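Local atomic coordinates of cleavage and polyadenylation specificity factor 100 KD subunit (PDB entry 2XR1), a protein that probably terminates archaeal transcription by cleaving nascent RNA with a zinc-dependent metallo-beta-lactamase/beta-CASP nuclease that carries KH domains at its N-terminus. Residues 95-100 / 106-111. Residues are numbered along the deposited sequence; the frame is centred on the assembly and turned at random.
Sequences SSYYFD and VIIEAE
S95-F99 and V106-A110 run antiparallel as the two arms of a beta hairpin, their axes 4.6 Å apart at closest approach. Y98 and I107 form a hydrogen-bonded pair, with N-to-O bonds of 3.2 Å each way between Y98 N and I107 O and between I107 N and Y98 O. Regular pairing ends at E109, which faces both S95 and S96: S95 N donates to E109 O at 2.7 Å, while E109 N reaches S96 O only weakly. The helix-like conformation of S95 (phi -77°, psi -63°) and the two residues set against one are consistent with a classic beta bulge. E109, extended beyond CG, crosses to the other arm and accepts from S95 OG at OE1 (3.1 Å), on the anti side and out of the carboxylate plane; S96 OG lies beside the same carboxylate at a poor angle for bonding. On the face of Y97, F99, V106 and I108 the contact is apolar. V106 CG2 lies anti to the backbone N, with CG1 between N and the carbonyl carbon (chi1 53°); CG2 sits over one face of the F99 ring, 4.1 Å from its centroid, in a CH-pi contact, and also meets the edge of the Y97 ring. I108 CG1 approaches Y97 CD2 obliquely at 4.1 Å. W133 packs edge-to-face with F99, and helix 78-87 touches Y97 and F99. I107 and Y98 occupy the opposite face, where I107 CG1 touches Y98 CD2 at 4.2 Å. Strand 134-139 joins the far side of 106-110 in parallel, giving the three-stranded mixed sheet of a type II KH domain. The chemistry thus divides the hairpin: an aromatic-aliphatic layer turned toward helix 78-87, and a polar serine-carboxylate finish where S95 and S96 meet E109.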
# COMPACT_ATOMS: atom_id res chain seq x y z
N SER B 95 -14.73 -8.96 -50.01
CA SER B 95 -13.29 -8.95 -49.91
C SER B 95 -12.84 -10.17 -49.09
O SER B 95 -12.18 -11.04 -49.63
CB SER B 95 -12.81 -7.62 -49.29
OG SER B 95 -11.57 -7.72 -48.60
N SER B 96 -13.24 -10.23 -47.81
CA SER B 96 -12.75 -11.25 -46.87
C SER B 96 -13.86 -11.95 -46.06
O SER B 96 -15.04 -11.66 -46.24
CB SER B 96 -11.77 -10.61 -45.90
OG SER B 96 -12.47 -10.13 -44.76
N TYR B 97 -13.45 -12.89 -45.19
CA TYR B 97 -14.32 -13.49 -44.16
C TYR B 97 -13.50 -13.76 -42.90
O TYR B 97 -12.34 -14.10 -43.00
CB TYR B 97 -14.89 -14.84 -44.61
CG TYR B 97 -15.62 -14.87 -45.93
CD1 TYR B 97 -14.93 -14.95 -47.13
CD2 TYR B 97 -17.01 -14.86 -45.98
CE1 TYR B 97 -15.60 -15.00 -48.34
CE2 TYR B 97 -17.69 -14.91 -47.19
CZ TYR B 97 -16.97 -14.98 -48.37
OH TYR B 97 -17.64 -15.02 -49.58
N TYR B 98 -14.11 -13.64 -41.72
CA TYR B 98 -13.46 -14.04 -40.47
C TYR B 98 -14.43 -14.65 -39.48
O TYR B 98 -15.31 -13.98 -38.94
CB TYR B 98 -12.78 -12.86 -39.80
CG TYR B 98 -12.38 -13.11 -38.34
CD1 TYR B 98 -11.50 -14.16 -38.01
CD2 TYR B 98 -12.85 -12.29 -37.31
CE1 TYR B 98 -11.13 -14.38 -36.68
CE2 TYR B 98 -12.49 -12.50 -35.98
CZ TYR B 98 -11.62 -13.54 -35.67
OH TYR B 98 -11.27 -13.73 -34.33
N PHE B 99 -14.21 -15.93 -39.20
CA PHE B 99 -15.08 -16.74 -38.37
C PHE B 99 -14.59 -16.67 -36.91
O PHE B 99 -13.71 -17.42 -36.47
CB PHE B 99 -15.10 -18.18 -38.92
CG PHE B 99 -15.75 -18.31 -40.28
CD1 PHE B 99 -15.05 -18.01 -41.43
CD2 PHE B 99 -17.06 -18.74 -40.41
CE1 PHE B 99 -15.67 -18.14 -42.68
CE2 PHE B 99 -17.67 -18.87 -41.65
CZ PHE B 99 -16.98 -18.57 -42.78
N ASP B 100 -15.16 -15.71 -36.16
CA ASP B 100 -14.79 -15.42 -34.76
C ASP B 100 -14.97 -16.64 -33.87
O ASP B 100 -15.92 -17.41 -34.05
CB ASP B 100 -15.63 -14.24 -34.24
CG ASP B 100 -15.14 -13.68 -32.88
OD1 ASP B 100 -14.39 -14.36 -32.16
OD2 ASP B 100 -15.55 -12.55 -32.52
N VAL B 106 -19.75 -14.67 -38.49
CA VAL B 106 -18.92 -14.46 -39.69
C VAL B 106 -18.95 -12.99 -40.12
O VAL B 106 -19.99 -12.45 -40.48
CB VAL B 106 -19.32 -15.35 -40.88
CG1 VAL B 106 -20.80 -15.22 -41.22
CG2 VAL B 106 -18.48 -15.00 -42.10
N ILE B 107 -17.77 -12.36 -40.06
CA ILE B 107 -17.60 -11.02 -40.56
C ILE B 107 -17.41 -11.11 -42.06
O ILE B 107 -16.57 -11.84 -42.52
CB ILE B 107 -16.36 -10.35 -39.99
CG1 ILE B 107 -16.40 -10.31 -38.46
CG2 ILE B 107 -16.24 -8.92 -40.51
CD1 ILE B 107 -17.39 -9.38 -37.93
N ILE B 108 -18.22 -10.37 -42.81
CA ILE B 108 -18.12 -10.31 -44.26
C ILE B 108 -17.71 -8.89 -44.63
O ILE B 108 -18.33 -7.94 -44.19
CB ILE B 108 -19.47 -10.61 -44.91
CG1 ILE B 108 -19.80 -12.09 -44.76
CG2 ILE B 108 -19.47 -10.16 -46.35
CD1 ILE B 108 -21.15 -12.48 -45.33
N GLU B 109 -16.67 -8.76 -45.44
CA GLU B 109 -16.24 -7.46 -45.91
C GLU B 109 -16.77 -7.26 -47.30
O GLU B 109 -16.47 -8.05 -48.15
CB GLU B 109 -14.72 -7.35 -45.91
CG GLU B 109 -14.12 -7.10 -44.54
CD GLU B 109 -12.60 -6.96 -44.57
OE1 GLU B 109 -12.02 -6.75 -45.67
OE2 GLU B 109 -11.97 -7.07 -43.49
N ALA B 110 -17.54 -6.21 -47.52
CA ALA B 110 -18.12 -5.95 -48.82
C ALA B 110 -17.94 -4.49 -49.21
O ALA B 110 -18.04 -3.60 -48.38
CB ALA B 110 -19.58 -6.29 -48.80
N GLU B 111 -17.69 -4.26 -50.49
CA GLU B 111 -17.62 -2.90 -51.04
C GLU B 111 -19.01 -2.22 -50.97
O GLU B 111 -19.12 -1.03 -50.66
CB GLU B 111 -17.08 -2.93 -52.49
CG GLU B 111 -16.30 -1.69 -52.93
CD GLU B 111 -15.31 -1.97 -54.08
OE1 GLU B 111 -14.20 -2.51 -53.80
OE2 GLU B 111 -15.61 -1.63 -55.24